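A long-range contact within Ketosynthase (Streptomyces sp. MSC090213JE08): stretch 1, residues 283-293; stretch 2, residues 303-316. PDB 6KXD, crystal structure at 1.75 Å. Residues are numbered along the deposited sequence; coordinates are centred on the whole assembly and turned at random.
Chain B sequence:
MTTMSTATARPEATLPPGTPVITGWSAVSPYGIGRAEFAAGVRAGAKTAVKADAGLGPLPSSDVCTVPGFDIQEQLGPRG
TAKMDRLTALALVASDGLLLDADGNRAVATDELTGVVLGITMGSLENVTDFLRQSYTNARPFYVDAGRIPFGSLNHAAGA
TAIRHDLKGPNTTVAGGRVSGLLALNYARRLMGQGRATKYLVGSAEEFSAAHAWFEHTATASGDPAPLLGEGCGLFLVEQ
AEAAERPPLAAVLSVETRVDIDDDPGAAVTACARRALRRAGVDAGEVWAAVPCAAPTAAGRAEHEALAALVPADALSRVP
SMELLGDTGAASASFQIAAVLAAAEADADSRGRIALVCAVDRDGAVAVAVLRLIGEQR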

# COMPACT_ATOMS: atom_id res chain seq x y z
N ASP B 283 -13.00 26.95 -11.92
CA ASP B 283 -14.40 27.03 -11.59
C ASP B 283 -15.07 25.75 -12.08
O ASP B 283 -14.67 25.19 -13.11
CB ASP B 283 -15.01 28.27 -12.23
CG ASP B 283 -16.36 28.61 -11.63
OD1 ASP B 283 -16.36 29.25 -10.55
OD2 ASP B 283 -17.39 28.16 -12.21
N ALA B 284 -16.16 25.35 -11.42
CA ALA B 284 -16.85 24.13 -11.76
C ALA B 284 -17.43 24.22 -13.17
O ALA B 284 -17.53 23.22 -13.86
CB ALA B 284 -17.91 23.85 -10.74
N GLY B 285 -17.88 25.42 -13.57
CA GLY B 285 -18.36 25.67 -14.91
C GLY B 285 -17.32 25.40 -15.98
O GLY B 285 -17.66 25.22 -17.10
N GLU B 286 -16.04 25.37 -15.63
CA GLU B 286 -15.01 25.11 -16.63
C GLU B 286 -14.88 23.62 -16.94
O GLU B 286 -14.21 23.23 -17.91
CB GLU B 286 -13.65 25.57 -16.12
CG GLU B 286 -13.51 27.07 -15.95
CD GLU B 286 -12.09 27.38 -15.52
OE1 GLU B 286 -11.92 28.04 -14.47
OE2 GLU B 286 -11.16 26.91 -16.22
N VAL B 287 -15.50 22.76 -16.13
CA VAL B 287 -15.34 21.32 -16.33
C VAL B 287 -16.00 20.92 -17.64
O VAL B 287 -17.18 21.15 -17.86
CB VAL B 287 -15.91 20.50 -15.16
CG1 VAL B 287 -15.79 19.01 -15.47
CG2 VAL B 287 -15.24 20.88 -13.87
N TRP B 288 -15.19 20.28 -18.50
CA TRP B 288 -15.60 19.91 -19.82
C TRP B 288 -15.95 18.43 -19.86
O TRP B 288 -16.83 18.01 -20.64
CB TRP B 288 -14.47 20.28 -20.79
CG TRP B 288 -14.62 19.83 -22.21
CD1 TRP B 288 -15.28 20.47 -23.23
CD2 TRP B 288 -14.07 18.64 -22.78
NE1 TRP B 288 -15.18 19.74 -24.38
CE2 TRP B 288 -14.45 18.61 -24.14
CE3 TRP B 288 -13.28 17.59 -22.27
CZ2 TRP B 288 -14.06 17.58 -24.99
CZ3 TRP B 288 -12.93 16.56 -23.11
CH2 TRP B 288 -13.31 16.56 -24.45
N ALA B 289 -15.26 17.64 -19.02
CA ALA B 289 -15.56 16.22 -18.89
C ALA B 289 -15.49 15.85 -17.42
O ALA B 289 -14.52 16.22 -16.73
CB ALA B 289 -14.60 15.38 -19.71
N ALA B 290 -16.55 15.21 -16.94
CA ALA B 290 -16.61 14.72 -15.59
C ALA B 290 -16.98 13.24 -15.64
O ALA B 290 -17.98 12.86 -16.22
CB ALA B 290 -17.63 15.48 -14.79
N VAL B 291 -16.14 12.42 -14.99
CA VAL B 291 -16.23 10.99 -15.08
C VAL B 291 -16.28 10.43 -13.67
O VAL B 291 -15.27 10.31 -13.00
CB VAL B 291 -15.08 10.37 -15.89
CG1 VAL B 291 -15.31 8.89 -16.02
CG2 VAL B 291 -14.96 11.01 -17.27
N PRO B 292 -17.51 10.12 -13.20
CA PRO B 292 -17.72 9.46 -11.92
C PRO B 292 -17.37 7.98 -12.06
O PRO B 292 -17.34 7.50 -13.17
CB PRO B 292 -19.22 9.64 -11.63
CG PRO B 292 -19.84 10.04 -12.94
CD PRO B 292 -18.74 10.45 -13.90
N CYS B 293 -17.19 7.27 -10.95
CA CYS B 293 -16.82 5.87 -11.05
C CYS B 293 -18.04 4.99 -11.34
O CYS B 293 -17.91 3.85 -11.72
CB CYS B 293 -16.10 5.37 -9.80
SG CYS B 293 -17.12 5.39 -8.31
N GLU B 303 -22.78 9.86 -5.70
CA GLU B 303 -21.69 10.49 -6.41
C GLU B 303 -22.19 11.09 -7.71
O GLU B 303 -21.86 12.27 -8.01
CB GLU B 303 -20.60 9.45 -6.70
CG GLU B 303 -19.55 9.95 -7.65
CD GLU B 303 -18.71 8.79 -8.19
OE1 GLU B 303 -19.24 7.66 -8.29
OE2 GLU B 303 -17.53 9.00 -8.42
N HIS B 304 -22.99 10.31 -8.46
CA HIS B 304 -23.55 10.74 -9.68
C HIS B 304 -24.44 11.97 -9.43
O HIS B 304 -24.34 12.94 -10.18
CB HIS B 304 -24.33 9.64 -10.40
CG HIS B 304 -24.84 10.14 -11.71
ND1 HIS B 304 -24.06 10.11 -12.87
CD2 HIS B 304 -25.99 10.76 -12.05
CE1 HIS B 304 -24.73 10.64 -13.86
NE2 HIS B 304 -25.92 11.06 -13.38
N GLU B 305 -25.31 11.90 -8.43
CA GLU B 305 -26.21 13.06 -8.13
C GLU B 305 -25.37 14.30 -7.77
O GLU B 305 -25.68 15.41 -8.17
CB GLU B 305 -27.20 12.73 -7.01
CG GLU B 305 -28.30 11.77 -7.44
CD GLU B 305 -28.97 12.16 -8.76
OE1 GLU B 305 -28.60 11.60 -9.82
OE2 GLU B 305 -29.86 13.05 -8.72
N ALA B 306 -24.33 14.11 -6.97
CA ALA B 306 -23.46 15.21 -6.52
C ALA B 306 -22.79 15.88 -7.72
O ALA B 306 -22.74 17.09 -7.79
CB ALA B 306 -22.45 14.71 -5.52
N LEU B 307 -22.23 15.10 -8.65
CA LEU B 307 -21.55 15.67 -9.79
C LEU B 307 -22.53 16.28 -10.78
O LEU B 307 -22.22 17.27 -11.41
CB LEU B 307 -20.73 14.57 -10.49
CG LEU B 307 -19.44 14.25 -9.76
CD1 LEU B 307 -18.79 13.03 -10.37
CD2 LEU B 307 -18.49 15.45 -9.79
N ALA B 308 -23.72 15.69 -10.89
CA ALA B 308 -24.71 16.13 -11.83
C ALA B 308 -25.14 17.53 -11.43
O ALA B 308 -25.62 18.27 -12.25
CB ALA B 308 -25.88 15.18 -11.86
N ALA B 309 -24.97 17.87 -10.16
CA ALA B 309 -25.30 19.24 -9.67
C ALA B 309 -24.10 20.20 -9.75
O ALA B 309 -24.25 21.41 -9.84
CB ALA B 309 -25.78 19.14 -8.26
N LEU B 310 -22.91 19.66 -9.61
CA LEU B 310 -21.72 20.40 -9.43
C LEU B 310 -21.12 20.86 -10.76
O LEU B 310 -20.57 21.94 -10.80
CB LEU B 310 -20.69 19.56 -8.69
CG LEU B 310 -19.41 20.31 -8.37
CD1 LEU B 310 -19.61 21.16 -7.14
CD2 LEU B 310 -18.23 19.40 -8.21
N VAL B 311 -21.17 20.01 -11.80
CA VAL B 311 -20.50 20.35 -13.05
C VAL B 311 -21.52 20.61 -14.14
O VAL B 311 -22.70 20.25 -14.02
CB VAL B 311 -19.48 19.26 -13.45
CG1 VAL B 311 -18.42 19.10 -12.36
CG2 VAL B 311 -20.17 17.96 -13.76
N PRO B 312 -21.13 21.28 -15.26
CA PRO B 312 -22.06 21.48 -16.36
C PRO B 312 -22.60 20.12 -16.81
O PRO B 312 -21.79 19.15 -16.89
CB PRO B 312 -21.18 22.07 -17.47
CG PRO B 312 -20.08 22.73 -16.73
CD PRO B 312 -19.80 21.80 -15.57
N ALA B 313 -23.90 20.05 -17.12
CA ALA B 313 -24.50 18.79 -17.54
C ALA B 313 -23.73 18.20 -18.73
O ALA B 313 -23.56 16.99 -18.82
CB ALA B 313 -25.95 18.96 -17.90
N ASP B 314 -23.24 19.06 -19.62
CA ASP B 314 -22.55 18.63 -20.81
C ASP B 314 -21.24 17.92 -20.45
O ASP B 314 -20.78 17.04 -21.24
CB ASP B 314 -22.22 19.79 -21.75
CG ASP B 314 -23.35 20.24 -22.65
OD1 ASP B 314 -24.42 19.61 -22.66
OD2 ASP B 314 -23.09 21.17 -23.39
N ALA B 315 -20.66 18.22 -19.29
CA ALA B 315 -19.44 17.51 -18.87
C ALA B 315 -19.73 16.03 -18.56
O ALA B 315 -18.82 15.19 -18.63
CB ALA B 315 -18.80 18.21 -17.70
N LEU B 316 -20.97 15.68 -18.23
CA LEU B 316 -21.28 14.31 -17.90
C LEU B 316 -21.64 13.48 -19.13
O LEU B 316 -21.54 12.25 -19.09
CB LEU B 316 -22.42 14.27 -16.87
CG LEU B 316 -22.05 14.68 -15.45
CD1 LEU B 316 -23.29 14.82 -14.62
CD2 LEU B 316 -21.12 13.68 -14.79
O HOH W 1 -19.49 11.14 -17.38

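Two direct hydrogen bonds tie the stretches together, one near the middle of the contact and one at the C-terminal end of stretch 1. In the first, A290 N donates to A315 O at 2.8 Å with a nearly linear geometry (169°), joining the strand at 289-291 to the weakly bonded helical turn at about 313-316. The backbones run very close here, the CA atoms of A289 and A315 being 4.1 Å apart, and two CA-H...O contacts flank the bond: A315 CA lies 3.2 Å from W288 O, and A289 CA lies 3.4 Å from A315 O. The carbonyl of A315 therefore receives both a conventional and a weaker C-H donor, while its own CA is directed at the carbonyl of W288.

The second bond uses a side chain. E303, with chi1 and chi2 both t, extends from the helix so that OE2 accepts from C293 N at 3.1 Å (167°). The carboxylate is buried, and the backbone amide offers it a polar partner. C293 adopts the p rotamer, which brings SG to 3.1 Å from E303 OE1; both of these atoms are also hydrogen-bonded to residues just outside the stretches.

A water molecule adds a bridge beside the A290-A315 bond. It lies 2.6 Å from A290 O and 2.9 Å from L316 O, within reach of more acceptors than it has protons to give. It thus links two carbonyls that could not bond to one another directly.

Around this polar framework the packing is apolar. Along the strand, A290 directs its CA-to-CB bond toward stretch 2, whereas A289 and V291 direct theirs away, in the alternation expected of an extended chain. The methyl of A290 sits among three side chains, with CB 3.7 Å from V311 CG2, 3.9 Å from L316 CD2 and 4.2 Å from A315 CB. Alanine on both sides suits the close backbone approach, since each small methyl fills its space while leaving the main chains near enough to bond. L316 takes part differently: its CA-to-CB bond points away, but the side chain returns toward the strand, placing CD2 3.5 Å from A290 O and 4.1 Å from P292 CD.

V287, buried and in the t rotamer, extends this apolar cluster. V287 CG1 lies 3.8 Å from A315 CB and also 4.1 Å from V311 CG1, which V287 CG2 approaches to 3.9 Å. P312 covers the neighbouring 3-10 segment, its CD 3.2 Å from A284 O and its CG 3.5 Å from G285 O. Nearby, the methyl of A284 points toward the end of the helix that runs through 303-310, with CB 3.3 Å from L310 O.

At the other end, P292 packs its ring against the helix: CB lies 3.6 Å from both L307 CD1 and E303 CD, and CG approaches H304 ND1 obliquely at 4.2 Å. The compact ring thus contacts successive turns of the helix beside the buried carboxylate. Altogether the contact buries 625 Å², summed over both sides.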